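Local coordinates for protein chorismate synthase (Campylobacter jejuni, PDB 1SQ1) that probably catalyses the reduced-FMN-dependent anti-1,4-elimination of phosphate from 5-enolpyruvylshikimate-3-phosphate to give chorismate, the last common step toward the aromatic amino acids, at residues Thr11-Ser16 against Gly22-Gly27; Asn2-Arg7 against Ser333-Leu338; Glu177-Asp182 against Arg327-Ala332; Asn191-Ala196 against His320-Gly325; Val32-Glu37 against Ala62-Gly67. All blocks are in the same frame, centred on the assembly; numbering follows the deposited sequence.

Contact 1 of 5, residues Thr11-Ser16 against Gly22-Gly27; sequences TSFGES and GCIIDG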
# COMPACT_ATOMS: atom_id res chain seq x y z
N THR A 11 9.76 3.45 -9.27
CA THR A 11 9.23 4.80 -9.36
C THR A 11 9.94 5.64 -10.41
O THR A 11 11.17 5.75 -10.41
CB THR A 11 9.33 5.54 -8.01
OG1 THR A 11 8.66 4.78 -7.00
CG2 THR A 11 8.70 6.92 -8.10
N SER A 12 9.16 6.25 -11.31
CA SER A 12 9.75 7.10 -12.34
C SER A 12 9.29 8.53 -12.18
O SER A 12 8.11 8.80 -12.00
CB SER A 12 9.42 6.58 -13.75
OG SER A 12 8.03 6.42 -13.95
N PHE A 13 10.23 9.45 -12.23
CA PHE A 13 9.90 10.85 -12.10
C PHE A 13 10.30 11.54 -13.38
O PHE A 13 11.28 11.18 -14.04
CB PHE A 13 10.61 11.46 -10.89
CG PHE A 13 12.08 11.25 -10.88
CD1 PHE A 13 12.94 12.26 -11.30
CD2 PHE A 13 12.62 10.04 -10.45
CE1 PHE A 13 14.32 12.07 -11.30
CE2 PHE A 13 13.99 9.84 -10.45
CZ PHE A 13 14.85 10.85 -10.88
N GLY A 14 9.49 12.53 -13.76
CA GLY A 14 9.76 13.24 -14.98
C GLY A 14 10.56 14.50 -14.78
O GLY A 14 10.93 14.86 -13.66
N GLU A 15 10.81 15.18 -15.89
CA GLU A 15 11.58 16.41 -15.90
C GLU A 15 11.13 17.22 -17.13
O GLU A 15 11.40 16.83 -18.26
CB GLU A 15 13.07 16.07 -16.00
CG GLU A 15 14.01 17.18 -15.59
CD GLU A 15 13.98 18.37 -16.51
OE1 GLU A 15 13.10 19.25 -16.34
OE2 GLU A 15 14.83 18.42 -17.42
N SER A 16 10.43 18.32 -16.90
CA SER A 16 9.97 19.15 -18.01
C SER A 16 11.12 19.44 -18.97
O SER A 16 12.29 19.23 -18.64
CB SER A 16 9.40 20.47 -17.47
OG SER A 16 8.35 20.22 -16.55
N GLY A 22 14.02 9.75 -15.13
CA GLY A 22 14.70 9.08 -14.04
C GLY A 22 13.81 8.09 -13.32
O GLY A 22 12.59 8.25 -13.30
N CYS A 23 14.42 7.05 -12.75
CA CYS A 23 13.65 6.06 -12.02
C CYS A 23 14.32 5.71 -10.70
O CYS A 23 15.49 6.05 -10.48
CB CYS A 23 13.44 4.79 -12.86
SG CYS A 23 14.78 3.60 -12.92
N ILE A 24 13.57 5.08 -9.81
CA ILE A 24 14.07 4.68 -8.50
C ILE A 24 13.61 3.25 -8.27
O ILE A 24 12.42 2.96 -8.40
CB ILE A 24 13.50 5.58 -7.37
CG1 ILE A 24 13.81 7.05 -7.65
CG2 ILE A 24 14.13 5.22 -6.03
CD1 ILE A 24 15.29 7.37 -7.72
N ILE A 25 14.53 2.34 -7.97
CA ILE A 25 14.13 0.98 -7.70
C ILE A 25 14.44 0.74 -6.23
O ILE A 25 15.60 0.75 -5.81
CB ILE A 25 14.89 -0.05 -8.55
CG1 ILE A 25 14.65 0.19 -10.04
CG2 ILE A 25 14.44 -1.44 -8.17
CD1 ILE A 25 15.67 1.12 -10.70
N ASP A 26 13.40 0.54 -5.45
CA ASP A 26 13.56 0.32 -4.03
C ASP A 26 13.11 -1.11 -3.74
O ASP A 26 12.17 -1.59 -4.37
CB ASP A 26 12.71 1.35 -3.26
CG ASP A 26 12.91 1.30 -1.76
OD1 ASP A 26 14.05 1.47 -1.27
OD2 ASP A 26 11.92 1.08 -1.04
N GLY A 27 13.81 -1.79 -2.84
CA GLY A 27 13.43 -3.14 -2.50
C GLY A 27 14.39 -4.20 -2.98
O GLY A 27 14.25 -5.37 -2.63
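Thr-11, Ser-12 and Phe-13 lie against Ile-24, Cys-23 and Gly-22 in a beta hairpin of strands 9-13 and 21-26, whose axes approach to 4.4 Å in antiparallel sense. The tight part is the strand pairing. Thr-11 and Ile-24 form a hydrogen-bonded pair closed by two backbone bonds, one of them 2.8 Å from Thr-11 N to Ile-24 O. Ser-12 and Cys-23 make the non-hydrogen-bonded pair that follows, and both rest on Ala-130 of helix 128-143. Thr-11, Phe-13 and Ile-24 share the other face. There the chi1 of Phe-13, 54°, sets CG between the backbone N and the carbonyl carbon and folds the ring back over the neighbouring strand. Gly-22 CA lies over one ring face, 3.9 Å from the centroid, as a CH-pi contact, and the missing side chain of Gly-22 gives the ring its place. Phe-13 also meets Phe-13 and Ile-24 of the second subunit, so this face of the hairpin is buried in the tetramer. The loose side begins where Gly-22 N reaches Phe-13 O by only a weak bond, 3.3 Å long. Past it, Gly-14 to Ser-16 leave the partner strand, stay partly exposed and turn to the second subunit. Across the hairpin Phe-13 CE2 reaches Ile-24 CD1 at 3.9 Å.

Contact 2 of 5, residues Asn2-Arg7 against Ser333-Leu338; sequences NTFGTR and SAMVRL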
# COMPACT_ATOMS: atom_id res chain seq x y z
N ASN A 2 3.40 7.18 -9.34
CA ASN A 2 4.50 6.89 -10.22
C ASN A 2 5.32 5.76 -9.64
O ASN A 2 6.46 5.55 -10.04
CB ASN A 2 5.37 8.12 -10.41
CG ASN A 2 4.79 9.06 -11.42
OD1 ASN A 2 5.48 9.94 -11.92
ND2 ASN A 2 3.51 8.90 -11.74
N THR A 3 4.74 5.04 -8.69
CA THR A 3 5.43 3.93 -8.06
C THR A 3 4.72 2.63 -8.43
O THR A 3 3.50 2.61 -8.58
CB THR A 3 5.46 4.07 -6.54
OG1 THR A 3 6.15 5.28 -6.19
CG2 THR A 3 6.17 2.89 -5.92
N PHE A 4 5.49 1.56 -8.56
CA PHE A 4 4.93 0.28 -8.94
C PHE A 4 5.54 -0.92 -8.21
O PHE A 4 6.74 -0.97 -7.96
CB PHE A 4 5.11 0.13 -10.45
CG PHE A 4 4.68 -1.20 -11.00
CD1 PHE A 4 5.61 -2.09 -11.51
CD2 PHE A 4 3.33 -1.55 -11.05
CE1 PHE A 4 5.22 -3.30 -12.06
CE2 PHE A 4 2.92 -2.76 -11.60
CZ PHE A 4 3.87 -3.64 -12.11
N GLY A 5 4.68 -1.88 -7.86
CA GLY A 5 5.13 -3.08 -7.17
C GLY A 5 4.79 -3.14 -5.69
O GLY A 5 4.65 -2.11 -5.03
N THR A 6 4.67 -4.36 -5.16
CA THR A 6 4.38 -4.57 -3.75
C THR A 6 5.66 -4.41 -2.91
O THR A 6 5.76 -3.49 -2.11
CB THR A 6 3.86 -5.97 -3.47
OG1 THR A 6 2.81 -6.29 -4.39
CG2 THR A 6 3.33 -6.06 -2.07
N ARG A 7 6.62 -5.31 -3.11
CA ARG A 7 7.87 -5.26 -2.36
C ARG A 7 9.00 -4.58 -3.14
O ARG A 7 9.84 -3.91 -2.54
CB ARG A 7 8.28 -6.69 -1.96
CG ARG A 7 9.41 -6.78 -0.95
CD ARG A 7 8.90 -6.53 0.46
NE ARG A 7 9.98 -6.40 1.46
CZ ARG A 7 10.98 -5.53 1.38
NH1 ARG A 7 11.90 -5.47 2.33
NH2 ARG A 7 11.07 -4.70 0.34
N SER A 333 9.11 -6.29 -22.00
CA SER A 333 10.08 -7.13 -21.32
C SER A 333 10.39 -6.55 -19.94
O SER A 333 10.28 -7.25 -18.93
CB SER A 333 11.38 -7.24 -22.12
OG SER A 333 11.28 -8.24 -23.12
N ALA A 334 10.77 -5.27 -19.91
CA ALA A 334 11.10 -4.60 -18.66
C ALA A 334 10.00 -4.79 -17.62
O ALA A 334 10.26 -5.17 -16.49
CB ALA A 334 11.33 -3.12 -18.91
N MSE A 335 8.75 -4.53 -18.02
CA MSE A 335 7.62 -4.68 -17.13
C MSE A 335 7.46 -6.10 -16.59
O MSE A 335 7.22 -6.29 -15.39
CB MSE A 335 6.31 -4.27 -17.82
CG MSE A 335 6.20 -2.80 -18.17
SE MSE A 335 6.67 -1.59 -16.72
CE MSE A 335 5.23 -1.97 -15.46
N VAL A 336 7.59 -7.10 -17.46
CA VAL A 336 7.45 -8.48 -16.99
C VAL A 336 8.61 -8.80 -16.07
O VAL A 336 8.51 -9.65 -15.19
CB VAL A 336 7.42 -9.48 -18.16
CG1 VAL A 336 7.36 -10.89 -17.62
CG2 VAL A 336 6.21 -9.21 -19.04
N ARG A 337 9.71 -8.08 -16.26
CA ARG A 337 10.89 -8.27 -15.44
C ARG A 337 10.55 -7.79 -14.04
O ARG A 337 10.61 -8.57 -13.09
CB ARG A 337 12.05 -7.45 -15.98
CG ARG A 337 13.35 -8.19 -16.05
CD ARG A 337 13.60 -8.78 -17.43
NE ARG A 337 14.14 -7.81 -18.38
CZ ARG A 337 14.88 -8.17 -19.43
NH1 ARG A 337 15.15 -9.46 -19.64
NH2 ARG A 337 15.33 -7.25 -20.28
N LEU A 338 10.19 -6.51 -13.92
CA LEU A 338 9.84 -5.91 -12.63
C LEU A 338 8.87 -6.78 -11.83
O LEU A 338 9.10 -7.07 -10.66
CB LEU A 338 9.24 -4.52 -12.83
CG LEU A 338 10.20 -3.42 -13.30
CD1 LEU A 338 9.40 -2.36 -14.00
CD2 LEU A 338 10.97 -2.81 -12.13
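Phe-4 is the residue of 2-7 that reaches Met-335 and Leu-338, and the residues on either side of it make contacts with other parts of the fold and of the tetramer. Asn-2 pairs by backbone with Ser-12, and its side chain packs on Leu-222 of the third subunit and Pro-77 of the second. Thr-3 turns its hydroxyl to the OG1 of Thr-11. At Phe-4 a backbone bond to Phe-10 continues the strand pairing, while CG stands anti to the backbone N (chi1 175°) and sends the ring toward the helix. Selenomethionine Met-335 comes over one face: its chain, bent at chi2 and chi3, brings CE 3.6 Å above the ring plane, displaced toward the rim. CE is nearest to Phe-4 CE1, at 3.7 Å, and forms a CH-pi contact with the ring. Leu-338, one turn further on, approaches at the ring edge, with its CB 4.3 Å from Phe-4 CE1. This is sheet-on-helix packing in the beta-alpha-beta sandwich of chorismate synthase: strand 3-4, at one edge of the sheet within this chain, packs through Phe-4 on helix 325-346. Ala-233 of helix 226-235 touches both Phe-4 and Met-335. After Gly-5, whose positive phi turns the chain, the backbone N atoms of Thr-6 and Arg-7 bind the carboxylate of Asp-342, farther along the same helix. Arg-7 then extends to the carbonyl O of Leu-346 of the fourth subunit.

Contact 3 of 5, residues Glu177-Asp182 against Arg327-Ala332; sequences EIFCLD and RGSVVA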
# COMPACT_ATOMS: atom_id res chain seq x y z
N GLU A 177 16.23 -5.81 -36.65
CA GLU A 177 16.06 -4.39 -36.35
C GLU A 177 14.68 -4.15 -35.78
O GLU A 177 14.42 -3.09 -35.21
CB GLU A 177 16.23 -3.55 -37.62
CG GLU A 177 17.35 -4.01 -38.53
CD GLU A 177 16.87 -4.93 -39.64
OE1 GLU A 177 16.17 -5.93 -39.34
OE2 GLU A 177 17.20 -4.66 -40.82
N ILE A 178 13.79 -5.13 -35.93
CA ILE A 178 12.44 -4.97 -35.41
C ILE A 178 12.02 -6.09 -34.46
O ILE A 178 10.85 -6.21 -34.08
CB ILE A 178 11.40 -4.85 -36.57
CG1 ILE A 178 11.52 -6.02 -37.54
CG2 ILE A 178 11.61 -3.55 -37.31
CD1 ILE A 178 10.48 -6.01 -38.64
N PHE A 179 13.00 -6.91 -34.05
CA PHE A 179 12.76 -8.00 -33.11
C PHE A 179 11.83 -9.08 -33.66
O PHE A 179 11.13 -9.76 -32.90
CB PHE A 179 12.19 -7.46 -31.79
CG PHE A 179 12.96 -6.28 -31.24
CD1 PHE A 179 12.35 -5.04 -31.09
CD2 PHE A 179 14.31 -6.40 -30.91
CE1 PHE A 179 13.06 -3.93 -30.62
CE2 PHE A 179 15.03 -5.30 -30.44
CZ PHE A 179 14.41 -4.07 -30.30
N CYS A 180 11.82 -9.24 -34.98
CA CYS A 180 10.99 -10.23 -35.64
C CYS A 180 11.25 -11.63 -35.08
O CYS A 180 12.39 -12.00 -34.83
CB CYS A 180 11.29 -10.22 -37.15
SG CYS A 180 10.34 -11.41 -38.14
N LEU A 181 10.18 -12.41 -34.88
CA LEU A 181 10.28 -13.78 -34.35
C LEU A 181 9.98 -14.84 -35.42
O LEU A 181 10.06 -16.03 -35.16
CB LEU A 181 9.31 -13.98 -33.17
CG LEU A 181 9.57 -13.20 -31.88
CD1 LEU A 181 8.47 -13.48 -30.88
CD2 LEU A 181 10.93 -13.58 -31.32
N ASP A 182 9.62 -14.38 -36.62
CA ASP A 182 9.31 -15.26 -37.74
C ASP A 182 10.09 -14.70 -38.93
O ASP A 182 9.64 -13.77 -39.59
CB ASP A 182 7.81 -15.25 -38.05
CG ASP A 182 7.38 -16.44 -38.89
OD1 ASP A 182 6.20 -16.52 -39.29
OD2 ASP A 182 8.22 -17.32 -39.13
N ARG A 327 9.16 -0.82 -30.33
CA ARG A 327 9.79 -0.27 -29.12
C ARG A 327 9.03 -0.86 -27.93
O ARG A 327 9.62 -1.18 -26.90
CB ARG A 327 9.69 1.27 -29.10
CG ARG A 327 10.35 1.96 -27.90
CD ARG A 327 10.13 3.51 -27.90
NE ARG A 327 9.08 3.95 -26.97
CZ ARG A 327 8.80 5.23 -26.66
NH1 ARG A 327 9.51 6.22 -27.20
NH2 ARG A 327 7.83 5.52 -25.79
N GLY A 328 7.73 -1.04 -28.09
CA GLY A 328 6.91 -1.58 -27.03
C GLY A 328 7.29 -2.97 -26.57
O GLY A 328 7.06 -3.33 -25.42
N SER A 329 7.87 -3.76 -27.47
CA SER A 329 8.26 -5.11 -27.10
C SER A 329 9.37 -5.01 -26.07
O SER A 329 9.42 -5.81 -25.12
CB SER A 329 8.77 -5.88 -28.31
OG SER A 329 10.08 -5.47 -28.65
N VAL A 330 10.26 -4.03 -26.24
CA VAL A 330 11.37 -3.84 -25.29
C VAL A 330 10.84 -3.47 -23.90
O VAL A 330 11.41 -3.86 -22.89
CB VAL A 330 12.35 -2.72 -25.76
CG1 VAL A 330 13.54 -2.65 -24.82
CG2 VAL A 330 12.81 -2.97 -27.18
N VAL A 331 9.75 -2.70 -23.88
CA VAL A 331 9.14 -2.27 -22.63
C VAL A 331 8.35 -3.42 -22.01
O VAL A 331 8.36 -3.60 -20.79
CB VAL A 331 8.22 -1.06 -22.85
CG1 VAL A 331 7.51 -0.70 -21.56
CG2 VAL A 331 9.04 0.12 -23.35
N ALA A 332 7.65 -4.19 -22.84
CA ALA A 332 6.89 -5.32 -22.34
C ALA A 332 7.84 -6.25 -21.59
O ALA A 332 7.44 -6.92 -20.63
CB ALA A 332 6.24 -6.06 -23.49
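The ring of Phe-179 crosses the side chain of Val-330 obliquely and also meets Ser-329, so one aromatic group spans two successive residues of helix 325-346. Ser-329 is met at CD1 of the ring, Val-330 at CE1 and CZ, and both contacts are oblique to the ring. Val-330 offers CG2, which lies 3.6 Å from Phe-179 CE1 and 3.7 Å from Phe-179 CZ. That methyl is placed anti to its own carbonyl carbon, while CG1 takes the place anti to the backbone N. Ser-329 brings its OG to 3.4 Å from Phe-179 CD1. The hydroxyl hydrogen-bonds to Val-326 O, which probably fixes its rotation and satisfies it within the buried helix start. Phe-179 itself sits at a positive phi, 64°, where the loop bends. With CG anti to the carbonyl carbon and beside the backbone N, the ring is carried out of the loop toward the helix. Two residues on, the backbone of Leu-181 pairs with Val-153 and so ties the loop to strand 148-156. The contact is van der Waals packing, apolar at Val-330 and with a hydroxyl oxygen at Ser-329, and all three touching residues are buried. On the helix, Val-330 also comes within about 4 Å, between nearest side-chain atoms, of Arg-46, a predicted NADP-binding residue. This is loop-on-helix packing in the beta-alpha-beta sandwich of chorismate synthase: an aromatic from the connection between helices 170-175 and 186-198 packs on the early turns of the long helix 325-346.

Contact 4 of 5, residues Asn191-Ala196 against His320-Gly325; sequences NEILNA and HDPCVG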
# COMPACT_ATOMS: atom_id res chain seq x y z
N ASN A 191 8.30 -3.75 -44.58
CA ASN A 191 7.57 -3.14 -45.67
C ASN A 191 6.30 -2.50 -45.13
O ASN A 191 6.03 -1.32 -45.38
CB ASN A 191 7.24 -4.22 -46.71
CG ASN A 191 6.04 -3.87 -47.54
OD1 ASN A 191 5.11 -4.66 -47.67
ND2 ASN A 191 6.05 -2.68 -48.12
N GLU A 192 5.52 -3.28 -44.37
CA GLU A 192 4.27 -2.80 -43.78
C GLU A 192 4.50 -1.55 -42.94
O GLU A 192 3.70 -0.62 -42.97
CB GLU A 192 3.64 -3.90 -42.91
CG GLU A 192 2.46 -3.45 -42.06
CD GLU A 192 1.23 -3.12 -42.88
OE1 GLU A 192 0.21 -2.69 -42.30
OE2 GLU A 192 1.27 -3.30 -44.11
N ILE A 193 5.60 -1.54 -42.20
CA ILE A 193 5.96 -0.41 -41.35
C ILE A 193 6.37 0.78 -42.21
O ILE A 193 5.87 1.90 -42.04
CB ILE A 193 7.11 -0.79 -40.38
CG1 ILE A 193 6.59 -1.75 -39.31
CG2 ILE A 193 7.72 0.48 -39.75
CD1 ILE A 193 7.64 -2.24 -38.33
N LEU A 194 7.29 0.54 -43.13
CA LEU A 194 7.76 1.58 -44.03
C LEU A 194 6.53 2.18 -44.74
O LEU A 194 6.32 3.40 -44.74
CB LEU A 194 8.73 0.98 -45.05
CG LEU A 194 10.02 1.75 -45.38
CD1 LEU A 194 10.86 0.92 -46.33
CD2 LEU A 194 9.70 3.10 -45.99
N ASN A 195 5.71 1.32 -45.34
CA ASN A 195 4.52 1.78 -46.04
C ASN A 195 3.70 2.66 -45.12
O ASN A 195 3.26 3.74 -45.51
CB ASN A 195 3.67 0.59 -46.49
CG ASN A 195 2.53 1.02 -47.39
OD1 ASN A 195 2.75 1.47 -48.51
ND2 ASN A 195 1.30 0.88 -46.90
N ALA A 196 3.50 2.20 -43.89
CA ALA A 196 2.73 2.96 -42.90
C ALA A 196 3.40 4.30 -42.60
O ALA A 196 2.72 5.29 -42.33
CB ALA A 196 2.57 2.15 -41.63
N HIS A 320 7.90 10.58 -36.36
CA HIS A 320 6.98 9.88 -35.45
C HIS A 320 7.27 8.38 -35.40
O HIS A 320 8.32 7.92 -35.86
CB HIS A 320 5.53 10.12 -35.89
CG HIS A 320 4.53 9.87 -34.81
ND1 HIS A 320 4.46 10.63 -33.66
CD2 HIS A 320 3.54 8.95 -34.71
CE1 HIS A 320 3.48 10.19 -32.90
NE2 HIS A 320 2.90 9.17 -33.51
N ASP A 321 6.36 7.60 -34.83
CA ASP A 321 6.57 6.16 -34.78
C ASP A 321 5.41 5.45 -35.49
O ASP A 321 4.30 5.36 -34.96
CB ASP A 321 6.66 5.66 -33.33
CG ASP A 321 7.35 4.30 -33.22
OD1 ASP A 321 7.21 3.48 -34.16
OD2 ASP A 321 8.00 4.04 -32.18
N PRO A 322 5.67 4.96 -36.71
CA PRO A 322 4.66 4.26 -37.51
C PRO A 322 4.27 2.91 -36.92
O PRO A 322 3.31 2.29 -37.35
CB PRO A 322 5.35 4.12 -38.86
CG PRO A 322 6.78 3.97 -38.47
CD PRO A 322 6.94 5.05 -37.45
N CYS A 323 5.03 2.46 -35.92
CA CYS A 323 4.75 1.19 -35.28
C CYS A 323 5.44 1.12 -33.94
O CYS A 323 6.55 0.60 -33.83
CB CYS A 323 5.23 0.03 -36.14
SG CYS A 323 4.90 -1.57 -35.38
N VAL A 324 4.78 1.65 -32.91
CA VAL A 324 5.36 1.68 -31.58
C VAL A 324 5.38 0.31 -30.92
O VAL A 324 5.97 0.14 -29.86
CB VAL A 324 4.60 2.69 -30.69
CG1 VAL A 324 3.18 2.19 -30.40
CG2 VAL A 324 5.37 2.94 -29.42
N GLY A 325 4.74 -0.67 -31.54
CA GLY A 325 4.74 -2.01 -30.98
C GLY A 325 6.13 -2.63 -31.01
O GLY A 325 6.38 -3.64 -30.34
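The puckered ring of Pro-322 touches Ile-193 and Ala-196; the flat group beside it is the carboxylate of Asp-321, which turns back on its own loop. Pro-322 meets helix 186-198 through CB and CG: CG lies 3.8 Å from Ile-193 CG2, and CB is 3.9 Å from the carbonyl O of Ile-193. The side chains of Ile-193 and Pro-322 cross at about a right angle. Ala-196, one turn further along the helix, adds its methyl on the same ring carbon, with Ala-196 CB 4.4 Å from Pro-322 CB. Asp-321 OD1 accepts from Cys-323 N at 3.0 Å, an Asx turn, with the donor on the anti side of the oxygen and 28° out of the carboxylate plane. The bond closes the turn over Pro-322; both Pro-322 and Cys-323 face Ile-193, whose branches divide between them. CG2 takes the proline, while CG1, set anti to the carbonyl carbon (chi1 -71°), lies 3.9 Å from Cys-323 CB, and CD1 beyond it comes near both CB and SG. The loop has further partners: Pro-322 pairs by backbone with Val-203, and Thr-295 OG1 bonds to Asp-321 O. Thr-295 and the nearby Arg-319 are predicted to bind FMN, so the turn borders the probable cofactor site. The helix presents mostly carbon, the side chains of Ile-193 and Ala-196, plus the carbonyl O of Ile-193. The chemistry is that of an apolar, shape-fitting contact, while the polar groups of the loop bond to the loop itself and to Thr-295 and Val-203.

Contact 5 of 5, residues Val32-Glu37 against Ala62-Gly67; sequences VKFDEE and AQVLSG. With SO4 (sulfate ion), chain C.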
# COMPACT_ATOMS: atom_id res chain seq x y z
N VAL A 32 24.19 -7.88 -5.09
CA VAL A 32 23.79 -8.34 -6.42
C VAL A 32 24.74 -7.72 -7.43
O VAL A 32 24.94 -6.50 -7.46
CB VAL A 32 22.31 -7.96 -6.78
CG1 VAL A 32 22.03 -8.32 -8.24
CG2 VAL A 32 21.33 -8.75 -5.90
N LYS A 33 25.35 -8.58 -8.24
CA LYS A 33 26.30 -8.16 -9.24
C LYS A 33 25.59 -7.16 -10.15
O LYS A 33 24.70 -7.52 -10.92
CB LYS A 33 26.81 -9.38 -10.02
CG LYS A 33 28.02 -9.12 -10.90
CD LYS A 33 27.61 -8.57 -12.26
CE LYS A 33 28.72 -7.74 -12.94
NZ LYS A 33 28.34 -7.31 -14.34
N PHE A 34 25.97 -5.89 -10.06
CA PHE A 34 25.33 -4.87 -10.88
C PHE A 34 26.04 -4.71 -12.22
O PHE A 34 27.09 -4.08 -12.32
CB PHE A 34 25.29 -3.55 -10.11
CG PHE A 34 24.41 -2.51 -10.75
CD1 PHE A 34 24.93 -1.61 -11.67
CD2 PHE A 34 23.06 -2.45 -10.43
CE1 PHE A 34 24.11 -0.65 -12.26
CE2 PHE A 34 22.23 -1.49 -11.02
CZ PHE A 34 22.76 -0.59 -11.94
N ASP A 35 25.44 -5.29 -13.26
CA ASP A 35 25.98 -5.22 -14.61
C ASP A 35 25.50 -3.95 -15.29
O ASP A 35 24.54 -3.99 -16.07
CB ASP A 35 25.53 -6.44 -15.41
CG ASP A 35 26.08 -6.45 -16.83
OD1 ASP A 35 25.72 -7.37 -17.59
OD2 ASP A 35 26.87 -5.54 -17.17
N GLU A 36 26.17 -2.84 -15.02
CA GLU A 36 25.79 -1.56 -15.60
C GLU A 36 25.88 -1.54 -17.11
O GLU A 36 25.48 -0.58 -17.75
CB GLU A 36 26.63 -0.42 -15.03
CG GLU A 36 25.98 0.94 -15.20
CD GLU A 36 26.64 2.04 -14.39
OE1 GLU A 36 26.92 1.82 -13.18
OE2 GLU A 36 26.87 3.14 -14.94
N GLU A 37 26.40 -2.62 -17.68
CA GLU A 37 26.52 -2.72 -19.13
C GLU A 37 25.20 -3.22 -19.66
O GLU A 37 24.60 -2.60 -20.54
CB GLU A 37 27.64 -3.70 -19.50
CG GLU A 37 27.96 -3.72 -20.99
CD GLU A 37 29.20 -4.53 -21.33
OE1 GLU A 37 29.21 -5.75 -21.06
OE2 GLU A 37 30.16 -3.94 -21.88
N ALA A 62 22.67 6.02 -19.24
CA ALA A 62 22.18 5.86 -17.88
C ALA A 62 23.25 6.13 -16.83
O ALA A 62 24.36 5.62 -16.92
CB ALA A 62 21.63 4.44 -17.68
N GLN A 63 22.91 6.94 -15.84
CA GLN A 63 23.86 7.27 -14.78
C GLN A 63 23.36 6.81 -13.40
O GLN A 63 22.55 7.49 -12.76
CB GLN A 63 24.13 8.78 -14.76
CG GLN A 63 25.35 9.15 -13.93
CD GLN A 63 25.63 10.64 -13.90
OE1 GLN A 63 25.77 11.29 -14.94
NE2 GLN A 63 25.72 11.21 -12.69
N VAL A 64 23.84 5.66 -12.96
CA VAL A 64 23.45 5.12 -11.67
C VAL A 64 23.84 6.08 -10.55
O VAL A 64 25.03 6.33 -10.33
CB VAL A 64 24.14 3.79 -11.40
CG1 VAL A 64 23.68 3.22 -10.07
CG2 VAL A 64 23.86 2.83 -12.53
N LEU A 65 22.85 6.61 -9.84
CA LEU A 65 23.12 7.55 -8.75
C LEU A 65 23.38 6.94 -7.38
O LEU A 65 24.07 7.54 -6.56
CB LEU A 65 21.97 8.55 -8.63
CG LEU A 65 21.69 9.41 -9.86
CD1 LEU A 65 20.74 10.53 -9.44
CD2 LEU A 65 22.99 10.00 -10.40
N SER A 66 22.85 5.75 -7.11
CA SER A 66 23.03 5.13 -5.79
C SER A 66 22.55 3.69 -5.74
O SER A 66 22.23 3.09 -6.77
CB SER A 66 22.24 5.92 -4.75
OG SER A 66 20.86 5.89 -5.05
N GLY A 67 22.50 3.14 -4.53
CA GLY A 67 22.06 1.78 -4.35
C GLY A 67 23.10 0.75 -4.70
O GLY A 67 22.91 -0.45 -4.48
S SO4 C . 24.39 3.93 -1.50
O1 SO4 C . 24.76 3.94 -2.94
O2 SO4 C . 25.63 3.72 -0.70
O3 SO4 C . 23.77 5.24 -1.15
O4 SO4 C . 23.43 2.83 -1.23
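Between Phe-34 and Glu-36, both of which touch Val-64, the backbone makes an inverse gamma turn centred on Asp-35 and enters helix 36-45, leaving Glu-36 CA 8.1 Å from Val-64 CA. Val-64 CG2 does the touching on the strand, held anti to the carbonyl carbon and pointed at the turn. Phe-34 comes from the opposite direction and touches that methyl through CE1 and CZ, with CE1 at 3.5 Å from Val-64 CG2. Glu-36 crosses Val-64 obliquely: CG anti to the backbone N and an extended chain bring the carboxylate past the same methyl, so an aromatic ring and a carboxylate share one methyl, Glu-36 being exposed. Asp-35 is the N-cap of the helix, its OD2 accepting from Phe-38 N. At the far end of 62-67, Gly-67 N makes a weak bond, 2.9 Å, to O1 of a sulfate that also binds Thr-74 OG1 and Ser-124 N of the second subunit; the ion probably came from the crystallisation liquor. Phe-34 continues inward onto Val-137 and Met-140 of helix 128-143, Ala-62 packs on Leu-39 and Leu-43 of helix 36-45, and strand 62-64 is paired with strand 78-82.

How the contacts relate
Contacts 1, 2 and 5 gather at one antiparallel sheet, with centres about 12 to 17 Å apart; strands 3-4 and 9-13 are neighbours in it, and contacts 1 and 2 touch directly. Contact 2 closes the longest loop and nests all the others: contacts 1 and 5 follow in series, then contact 3, which encloses contact 4. Helix 325-346 carries contacts 2 and 3, centres about 19 Å apart, and the loop of contact 4 runs into its start, the centres of contacts 3 and 4 being about 13 Å apart. The set thus runs from the first sheet across the helical core toward the predicted FMN-binding residues. Contacts 1, 2 and 5 also meet the second subunit, joining this sheet to the tetramer.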